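Local coordinates for alcohol dehydrogenase IV (Corynebacterium glutamicum, PDB 3IV7), which probably reduces maleylacetate with a nicotinamide cofactor, as a member of the iron-containing alcohol dehydrogenase family, at residues S99-G102 and L103-I107; L346-L350 and N351-P355; P185-D188 and P189-V193; T290-E293 and G294-L298. All coordinates share one frame; numbering follows the deposited sequence.

Interaction 1 of 4, residues S99-G102 and L103-I107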
loop_
_atom_site.group_PDB
_atom_site.type_symbol
_atom_site.label_atom_id
_atom_site.label_comp_id
_atom_site.label_asym_id
_atom_site.label_seq_id
_atom_site.Cartn_x
_atom_site.Cartn_y
_atom_site.Cartn_z
ATOM N N SER A 99 6.820 -12.420 19.661
ATOM C CA SER A 99 6.101 -13.332 20.532
ATOM C C SER A 99 5.007 -12.621 21.367
ATOM O O SER A 99 3.992 -13.235 21.750
ATOM C CB SER A 99 7.100 -14.113 21.423
ATOM O OG SER A 99 7.644 -13.270 22.399
ATOM N N THR A 100 5.230 -11.341 21.661
ATOM C CA THR A 100 4.252 -10.533 22.352
ATOM C C THR A 100 3.093 -10.217 21.418
ATOM O O THR A 100 1.938 -10.390 21.760
ATOM C CB THR A 100 4.881 -9.254 22.843
ATOM O OG1 THR A 100 6.072 -9.573 23.590
ATOM C CG2 THR A 100 3.873 -8.487 23.727
ATOM N N ILE A 101 3.424 -9.770 20.221
ATOM C CA ILE A 101 2.425 -9.535 19.201
ATOM C C ILE A 101 1.733 -10.860 18.884
ATOM O O ILE A 101 0.517 -10.905 18.647
ATOM C CB ILE A 101 3.054 -8.936 17.935
ATOM C CG1 ILE A 101 3.587 -7.504 18.223
ATOM C CG2 ILE A 101 2.033 -8.902 16.802
ATOM C CD1 ILE A 101 4.603 -6.961 17.176
ATOM N N GLY A 102 2.498 -11.947 18.923
ATOM C CA GLY A 102 1.950 -13.281 18.636
ATOM C C GLY A 102 0.829 -13.676 19.595
ATOM O O GLY A 102 -0.185 -14.278 19.173
ATOM N N LEU A 103 0.993 -13.343 20.882
ATOM C CA LEU A 103 -0.010 -13.664 21.874
ATOM C C LEU A 103 -1.265 -12.805 21.692
ATOM O O LEU A 103 -2.386 -13.301 21.818
ATOM C CB LEU A 103 0.554 -13.525 23.299
ATOM C CG LEU A 103 -0.384 -13.950 24.438
ATOM C CD1 LEU A 103 -0.809 -15.406 24.293
ATOM C CD2 LEU A 103 0.240 -13.695 25.855
ATOM N N ALA A 104 -1.088 -11.534 21.359
ATOM C CA ALA A 104 -2.231 -10.659 21.116
ATOM C C ALA A 104 -3.023 -11.231 19.952
ATOM O O ALA A 104 -4.241 -11.315 20.006
ATOM C CB ALA A 104 -1.767 -9.203 20.831
ATOM N N LYS A 105 -2.318 -11.702 18.932
ATOM C CA LYS A 105 -2.964 -12.296 17.780
ATOM C C LYS A 105 -3.736 -13.549 18.195
ATOM O O LYS A 105 -4.857 -13.766 17.760
ATOM C CB LYS A 105 -1.925 -12.649 16.706
ATOM C CG LYS A 105 -1.362 -11.445 15.914
ATOM C CD LYS A 105 -0.339 -11.938 14.887
ATOM C CE LYS A 105 -0.095 -10.906 13.791
ATOM N NZ LYS A 105 0.919 -11.365 12.829
ATOM N N ALA A 106 -3.110 -14.400 18.999
ATOM C CA ALA A 106 -3.770 -15.618 19.436
ATOM C C ALA A 106 -5.099 -15.287 20.148
ATOM O O ALA A 106 -6.114 -15.968 19.932
ATOM C CB ALA A 106 -2.860 -16.458 20.311
ATOM N N ILE A 107 -5.110 -14.216 20.933
ATOM C CA ILE A 107 -6.337 -13.785 21.633
ATOM C C ILE A 107 -7.394 -13.317 20.647
ATOM O O ILE A 107 -8.560 -13.663 20.774
ATOM C CB ILE A 107 -6.078 -12.648 22.646
ATOM C CG1 ILE A 107 -5.105 -13.101 23.734
ATOM C CG2 ILE A 107 -7.428 -12.238 23.328
ATOM C CD1 ILE A 107 -4.579 -11.939 24.640
#

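Interaction 2 of 4, residues L346-L350 and N351-P355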
loop_
_atom_site.group_PDB
_atom_site.type_symbol
_atom_site.label_atom_id
_atom_site.label_comp_id
_atom_site.label_asym_id
_atom_site.label_seq_id
_atom_site.Cartn_x
_atom_site.Cartn_y
_atom_site.Cartn_z
ATOM N N LEU A 346 21.388 -25.736 2.450
ATOM C CA LEU A 346 21.497 -25.813 3.904
ATOM C C LEU A 346 22.953 -26.117 4.387
ATOM O O LEU A 346 23.336 -25.692 5.464
ATOM C CB LEU A 346 20.514 -26.832 4.469
ATOM C CG LEU A 346 19.047 -26.397 4.463
ATOM C CD1 LEU A 346 18.156 -27.514 5.052
ATOM C CD2 LEU A 346 18.873 -25.118 5.220
ATOM N N GLU A 347 23.731 -26.856 3.588
ATOM C CA GLU A 347 25.161 -27.086 3.902
ATOM C C GLU A 347 25.920 -25.782 3.880
ATOM O O GLU A 347 26.764 -25.540 4.728
ATOM C CB GLU A 347 25.812 -28.028 2.893
ATOM C CG GLU A 347 25.377 -29.423 2.979
ATOM C CD GLU A 347 25.809 -30.227 1.767
ATOM O OE1 GLU A 347 26.882 -29.912 1.184
ATOM O OE2 GLU A 347 25.071 -31.160 1.396
ATOM N N ALA A 348 25.626 -24.945 2.897
ATOM C CA ALA A 348 26.277 -23.631 2.782
ATOM C C ALA A 348 25.936 -22.737 3.965
ATOM O O ALA A 348 26.819 -22.070 4.518
ATOM C CB ALA A 348 25.890 -22.947 1.465
ATOM N N ALA A 349 24.654 -22.709 4.341
ATOM C CA ALA A 349 24.199 -21.901 5.467
ATOM C C ALA A 349 24.753 -22.435 6.786
ATOM O O ALA A 349 25.023 -21.668 7.688
ATOM C CB ALA A 349 22.683 -21.840 5.518
ATOM N N LEU A 350 24.895 -23.753 6.886
ATOM C CA LEU A 350 25.430 -24.381 8.067
ATOM C C LEU A 350 26.800 -23.859 8.405
ATOM O O LEU A 350 27.064 -23.518 9.555
ATOM C CB LEU A 350 25.519 -25.890 7.876
ATOM C CG LEU A 350 26.199 -26.687 9.007
ATOM C CD1 LEU A 350 25.387 -26.619 10.318
ATOM C CD2 LEU A 350 26.426 -28.121 8.556
ATOM N N ASN A 351 27.683 -23.823 7.407
ATOM C CA ASN A 351 29.086 -23.416 7.627
ATOM C C ASN A 351 29.446 -22.033 7.178
ATOM O O ASN A 351 30.601 -21.628 7.273
ATOM C CB ASN A 351 29.991 -24.425 6.981
ATOM C CG ASN A 351 29.867 -25.736 7.621
ATOM O OD1 ASN A 351 29.762 -25.804 8.840
ATOM N ND2 ASN A 351 29.790 -26.796 6.830
ATOM N N GLY A 352 28.466 -21.287 6.721
ATOM C CA GLY A 352 28.713 -19.942 6.269
ATOM C C GLY A 352 29.666 -19.877 5.096
ATOM O O GLY A 352 30.587 -19.076 5.093
ATOM N N GLU A 353 29.428 -20.707 4.083
ATOM C CA GLU A 353 30.219 -20.655 2.866
ATOM C C GLU A 353 29.863 -19.416 2.114
ATOM O O GLU A 353 28.809 -18.812 2.355
ATOM C CB GLU A 353 29.920 -21.843 1.961
ATOM C CG GLU A 353 30.275 -23.130 2.497
ATOM C CD GLU A 353 29.927 -24.239 1.542
ATOM O OE1 GLU A 353 30.383 -24.195 0.370
ATOM O OE2 GLU A 353 29.201 -25.152 1.956
ATOM N N ASP A 354 30.735 -19.020 1.201
ATOM C CA ASP A 354 30.434 -17.910 0.302
ATOM C C ASP A 354 29.104 -18.249 -0.366
ATOM O O ASP A 354 28.986 -19.309 -0.964
ATOM C CB ASP A 354 31.561 -17.765 -0.760
ATOM C CG ASP A 354 31.426 -16.476 -1.616
ATOM O OD1 ASP A 354 30.298 -15.930 -1.755
ATOM O OD2 ASP A 354 32.464 -16.019 -2.146
ATOM N N PRO A 355 28.068 -17.377 -0.214
ATOM C CA PRO A 355 26.771 -17.713 -0.829
ATOM C C PRO A 355 26.867 -17.888 -2.350
ATOM O O PRO A 355 26.050 -18.605 -2.948
ATOM C CB PRO A 355 25.881 -16.509 -0.494
ATOM C CG PRO A 355 26.565 -15.778 0.579
ATOM C CD PRO A 355 28.022 -16.099 0.516
HETATM O O HOH W 1 29.814 -26.505 4.177
#

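Interaction 3 of 4, residues P185-D188 and P189-V193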
loop_
_atom_site.group_PDB
_atom_site.type_symbol
_atom_site.label_atom_id
_atom_site.label_comp_id
_atom_site.label_asym_id
_atom_site.label_seq_id
_atom_site.Cartn_x
_atom_site.Cartn_y
_atom_site.Cartn_z
ATOM N N PRO A 185 4.854 -16.668 -3.616
ATOM C CA PRO A 185 3.807 -17.363 -4.356
ATOM C C PRO A 185 2.759 -16.423 -4.939
ATOM O O PRO A 185 2.194 -16.740 -5.953
ATOM C CB PRO A 185 3.172 -18.276 -3.300
ATOM C CG PRO A 185 3.592 -17.697 -1.983
ATOM C CD PRO A 185 4.916 -17.106 -2.217
ATOM N N ASN A 186 2.508 -15.285 -4.278
ATOM C CA ASN A 186 1.553 -14.280 -4.784
ATOM C C ASN A 186 2.218 -12.927 -4.984
ATOM O O ASN A 186 1.627 -11.898 -4.723
ATOM C CB ASN A 186 0.361 -14.156 -3.846
ATOM C CG ASN A 186 -0.333 -15.503 -3.603
ATOM O OD1 ASN A 186 -0.298 -16.040 -2.495
ATOM N ND2 ASN A 186 -0.910 -16.064 -4.645
ATOM N N ALA A 187 3.465 -12.958 -5.436
ATOM C CA ALA A 187 4.169 -11.770 -5.805
ATOM C C ALA A 187 3.307 -11.006 -6.810
ATOM O O ALA A 187 2.711 -11.602 -7.717
ATOM C CB ALA A 187 5.560 -12.142 -6.456
ATOM N N ASP A 188 3.248 -9.692 -6.662
ATOM C CA ASP A 188 2.541 -8.833 -7.661
ATOM C C ASP A 188 3.255 -7.466 -7.682
ATOM O O ASP A 188 4.182 -7.269 -6.919
ATOM C CB ASP A 188 1.030 -8.738 -7.345
ATOM C CG ASP A 188 0.726 -7.945 -6.055
ATOM O OD1 ASP A 188 1.384 -6.892 -5.819
ATOM O OD2 ASP A 188 -0.223 -8.358 -5.310
ATOM N N PRO A 189 2.848 -6.544 -8.580
ATOM C CA PRO A 189 3.609 -5.302 -8.703
ATOM C C PRO A 189 3.563 -4.394 -7.508
ATOM O O PRO A 189 4.497 -3.594 -7.317
ATOM C CB PRO A 189 2.972 -4.601 -9.935
ATOM C CG PRO A 189 2.389 -5.694 -10.735
ATOM C CD PRO A 189 1.953 -6.763 -9.746
ATOM N N ILE A 190 2.498 -4.500 -6.704
ATOM C CA ILE A 190 2.320 -3.651 -5.532
ATOM C C ILE A 190 3.164 -4.167 -4.377
ATOM O O ILE A 190 3.936 -3.407 -3.795
ATOM C CB ILE A 190 0.851 -3.560 -5.120
ATOM C CG1 ILE A 190 0.053 -2.920 -6.255
ATOM C CG2 ILE A 190 0.712 -2.722 -3.785
ATOM C CD1 ILE A 190 -1.412 -3.175 -6.228
ATOM N N ASN A 191 3.020 -5.454 -4.014
ATOM C CA ASN A 191 3.875 -5.971 -2.962
ATOM C C ASN A 191 5.377 -5.909 -3.371
ATOM O O ASN A 191 6.247 -5.779 -2.516
ATOM C CB ASN A 191 3.440 -7.353 -2.434
ATOM C CG ASN A 191 3.348 -8.429 -3.516
ATOM O OD1 ASN A 191 4.282 -8.640 -4.276
ATOM N ND2 ASN A 191 2.251 -9.210 -3.484
ATOM N N ALA A 192 5.649 -5.962 -4.682
ATOM C CA ALA A 192 7.006 -5.809 -5.184
ATOM C C ALA A 192 7.549 -4.410 -4.868
ATOM O O ALA A 192 8.667 -4.277 -4.358
ATOM C CB ALA A 192 7.057 -6.061 -6.660
ATOM N N VAL A 193 6.782 -3.363 -5.187
ATOM C CA VAL A 193 7.290 -2.009 -4.962
ATOM C C VAL A 193 7.454 -1.749 -3.464
ATOM O O VAL A 193 8.463 -1.171 -3.030
ATOM C CB VAL A 193 6.450 -0.934 -5.641
ATOM C CG1 VAL A 193 5.175 -0.712 -4.902
ATOM C CG2 VAL A 193 7.272 0.372 -5.748
#

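Interaction 4 of 4, residues T290-E293 and G294-L298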
loop_
_atom_site.group_PDB
_atom_site.type_symbol
_atom_site.label_atom_id
_atom_site.label_comp_id
_atom_site.label_asym_id
_atom_site.label_seq_id
_atom_site.Cartn_x
_atom_site.Cartn_y
_atom_site.Cartn_z
ATOM N N THR A 290 24.349 -5.823 -8.573
ATOM C CA THR A 290 23.592 -7.034 -8.349
ATOM C C THR A 290 22.973 -7.006 -6.957
ATOM O O THR A 290 23.469 -6.332 -6.056
ATOM C CB THR A 290 24.477 -8.299 -8.461
ATOM O OG1 THR A 290 25.303 -8.415 -7.305
ATOM C CG2 THR A 290 25.334 -8.247 -9.687
ATOM N N ALA A 291 21.925 -7.791 -6.777
ATOM C CA ALA A 291 21.235 -7.865 -5.499
ATOM C C ALA A 291 22.133 -8.476 -4.434
ATOM O O ALA A 291 22.141 -8.031 -3.269
ATOM C CB ALA A 291 19.962 -8.672 -5.649
ATOM N N LEU A 292 22.901 -9.481 -4.827
ATOM C CA LEU A 292 23.766 -10.208 -3.874
ATOM C C LEU A 292 24.925 -9.348 -3.383
ATOM O O LEU A 292 25.251 -9.382 -2.222
ATOM C CB LEU A 292 24.289 -11.504 -4.481
ATOM C CG LEU A 292 25.005 -12.456 -3.498
ATOM C CD1 LEU A 292 24.082 -12.921 -2.404
ATOM C CD2 LEU A 292 25.585 -13.645 -4.236
ATOM N N GLU A 293 25.549 -8.567 -4.250
ATOM C CA GLU A 293 26.639 -7.730 -3.761
ATOM C C GLU A 293 26.067 -6.664 -2.814
ATOM O O GLU A 293 26.686 -6.312 -1.841
ATOM C CB GLU A 293 27.478 -7.110 -4.899
ATOM C CG GLU A 293 26.861 -5.954 -5.625
ATOM C CD GLU A 293 27.712 -5.496 -6.850
ATOM O OE1 GLU A 293 28.187 -6.374 -7.609
ATOM O OE2 GLU A 293 27.887 -4.264 -7.045
ATOM N N GLY A 294 24.865 -6.194 -3.092
ATOM C CA GLY A 294 24.210 -5.270 -2.197
ATOM C C GLY A 294 23.984 -5.920 -0.839
ATOM O O GLY A 294 24.310 -5.340 0.189
ATOM N N LEU A 295 23.408 -7.122 -0.834
ATOM C CA LEU A 295 23.172 -7.824 0.411
ATOM C C LEU A 295 24.499 -8.105 1.139
ATOM O O LEU A 295 24.587 -7.920 2.339
ATOM C CB LEU A 295 22.395 -9.128 0.194
ATOM C CG LEU A 295 22.104 -9.946 1.479
ATOM C CD1 LEU A 295 21.342 -9.069 2.519
ATOM C CD2 LEU A 295 21.300 -11.178 1.127
ATOM N N GLN A 296 25.522 -8.539 0.395
ATOM C CA GLN A 296 26.820 -8.877 0.995
ATOM C C GLN A 296 27.515 -7.651 1.609
ATOM O O GLN A 296 28.084 -7.745 2.697
ATOM C CB GLN A 296 27.731 -9.574 -0.017
ATOM C CG GLN A 296 27.290 -10.982 -0.413
ATOM C CD GLN A 296 27.259 -11.967 0.758
ATOM O OE1 GLN A 296 26.239 -12.108 1.438
ATOM N NE2 GLN A 296 28.347 -12.724 0.928
ATOM N N ARG A 297 27.438 -6.504 0.930
ATOM C CA ARG A 297 27.974 -5.262 1.475
ATOM C C ARG A 297 27.254 -4.849 2.733
ATOM O O ARG A 297 27.874 -4.327 3.655
ATOM C CB ARG A 297 27.873 -4.135 0.463
ATOM C CG ARG A 297 28.819 -4.275 -0.649
ATOM C CD ARG A 297 28.650 -3.205 -1.685
ATOM N NE ARG A 297 29.517 -3.456 -2.844
ATOM C CZ ARG A 297 29.591 -2.679 -3.919
ATOM N NH1 ARG A 297 28.864 -1.570 -4.000
ATOM N NH2 ARG A 297 30.411 -3.005 -4.913
ATOM N N LEU A 298 25.937 -5.017 2.760
ATOM C CA LEU A 298 25.188 -4.713 3.953
ATOM C C LEU A 298 25.636 -5.616 5.076
ATOM O O LEU A 298 25.964 -5.138 6.194
ATOM C CB LEU A 298 23.697 -4.861 3.723
ATOM C CG LEU A 298 22.819 -4.743 4.965
ATOM C CD1 LEU A 298 22.968 -3.365 5.641
ATOM C CD2 LEU A 298 21.380 -4.999 4.551
#

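Interaction 1 of 4, residues S99-G102 and L103-I107
Ile-101 and Lys-105, one helical turn apart, supply the side-chain part of this contact: the CG2 methyl of Ile-101 lies 4.2 Å from CE of Lys-105, the two side chains slanting across each other. With CG anti to its own carbonyl carbon (chi1 -75°), Lys-105 starts back over the preceding turn, and CG passes 3.4 Å from Ile-101 O. Beyond CG the chain is extended, which lets aliphatic carbons run beside the isoleucine while the amine is carried clear of the helix. NZ is hydrogen-bonded there to Ser-125 OG, Thr-128 OG1 and Val-130 O, three oxygens that fix the tip of a buried lysine.

Beneath these side chains runs regular alpha-helical bonding. Lys-105 N donates to Ile-101 O at 3.0 Å, and Ala-106 N to Gly-102 O at 2.9 Å. Nearer the helix start the pattern is less clean: Leu-103 N reaches Ser-99 O at 3.1 Å from above the carbonyl plane and makes a weak second bond to Thr-100 O.

Helix 98-111 is the crossover of the beta-alpha-beta unit between strands 91-96 and 115-119, and begins within a Gly-Gly-Gly-Ser sequence that in this family probably contacts the dinucleotide. Thr-100, Ile-101 and Ala-104 pack on Cys-94 of strand 91-96, Thr-100 and Ala-104 also on Ile-43 of strand 40-43, while Leu-103 and Ala-106 meet Ala-80 and Ala-77 of helix 74-86.

Interaction 2 of 4, residues L346-L350 and N351-P355
Glu-353 turns back onto Ala-348 because its CG stands anti to its own carbonyl carbon (chi1 -64°) and the chain then runs extended, laying the carboxylate beside the last turn of helix 339-351. The fold of the backbone is a glycine C-cap carrying the six-to-one bond of a Schellman motif: Gly-352 takes a positive phi of 62°, a conformation that favours glycine, and the chain reverses enough for Glu-353 N to donate to Ala-348 O at 3.0 Å. The preceding helical bond, from Asn-351 N to Glu-347 O, is already weak at 3.3 Å.

Over the turn, OE2 of Glu-353 comes within 3.4 Å of Ala-348 CA, while its OE1 forms a salt bridge with Arg-344. That arginine probably eases the like charges of Glu-347 and Glu-353. Asn-351 runs alongside Leu-350, pointing the same way, with OD1 3.7 Å from the leucine CG. Tyr-266 of helix 256-271 packs on Ala-348 and its hydroxyl is hydrogen-bonded to Glu-353 O, tying the turn to that helix.

One water bridges three groups: it accepts from Asn-351 ND2 and donates to Glu-347 O and, at 2.7 Å, to Glu-353 OE2.

Interaction 3 of 4, residues P185-D188 and P189-V193
Asp-188 and Asn-191 clasp each other at the start of helix 189-211, each side chain taking the other's backbone N-H. Asn-191 N reaches Asp-188 OD1 at 2.8 Å, on the syn side and somewhat out of the carboxylate plane, and Asp-188 N returns the bond to Asn-191 OD1 at 2.8 Å, nearly straight. OD1 of Asp-188 also takes a weak, bent bond from Ile-190 N, so one carboxylate oxygen serves two amides of the first turn. Both CG atoms sit between backbone N and carbonyl carbon (chi1 69° and 57°), folding the groups inward until carboxylate and amide lie stacked, their planes 16° apart. Asp-188 OD2 and Asn-191 ND2 are 3.2 Å apart in this stack, yet the N-H groups point to other partners: Asn-186 O, at 3.0 Å from ND2, and Ser-235 of helix 216-236. OD2 in turn is bonded to His-10 of strand 7-20.

Away from this dense knot the contact thins. Ala-187 and the side chain of Asn-186 lie exposed, and Ala-187 offers little more than its CA, 3.5 Å from Asn-191 OD1. On the helix, Pro-189 and Ile-190 pack against Tyr-224 of the second subunit, placing the turn at the dimer interface. Four consecutive residues closed by two reciprocal side-chain-to-backbone bonds make this a capping box, with Asp-188 as N-cap and proline in the first helical position.

Interaction 4 of 4, residues T290-E293 and G294-L298
Gly-294 and Leu-295 continue the first turn of helix 291-301 through regular alpha-helical bonds, with Gly-294 N donating to Thr-290 O and Leu-295 N to Ala-291 O, the latter at 2.9 Å. Thr-290 is the N-cap: its OG1 accepts from Glu-293 N at 3.1 Å in a fairly straight bond (164°), occupying an amide that has no helical carbonyl before it.

Glu-293 and Arg-297, one turn apart, run side by side and point the same way. With CG lodged between its backbone N and carbonyl carbon (chi1 76°), the glutamate is pressed close to the next peptide, CG lying 3.2 Å from Gly-294 N. The carboxylate hangs over one face of the guanidinium, the two planes 33° apart, and Glu-293 OE2 is 3.5 Å from Arg-297 NH2. No N-H points at that oxygen, so this salt bridge works by charge alone; OE2 has a directed bond from Asp-289 N, just before the helix. Arg-297 CG meanwhile passes 3.2 Å from Glu-293 O.

On another flank Gln-296 lies alongside Leu-292, pointing the same way. Its CG, anti to the carbonyl carbon, comes 4.1 Å from Leu-292 CG and 3.2 Å from Leu-292 O; the bend at chi2 turns only the amide beyond, whose OE1 is hydrogen-bonded to Arg-299.

The buried side of the helix faces other helices of the C-terminal domain. Leu-295 wedges among Leu-264 and Leu-268 of helix 256-271, Phe-286 of helix 276-286 and Leu-175 of helix 164-181, Ala-291 rests on Ala-282 of helix 276-286, and Leu-298 meets Leu-172.

How the interactions relate
The four contacts sample different places on four helices: a middle, two starts and an end. Interaction 1 is a buried mid-helix turn in the beta-alpha-beta half, where a lysine finds its polar partners at residues 125-130, beyond the helix; the other three lie among the helices of the C-terminal half and are only partly buried. Interactions 3 and 4 are both helix starts, the first capped reciprocally by Asp and Asn beside the second subunit, the second by a threonine hydroxyl near a surface charge pair. Interaction 2 is a helix end, satisfied by chain reversal and water. It touches interaction 4 through Pro-355 CD and Gln-296 NE2, 3.4 Å apart, and both pack on helix 256-271.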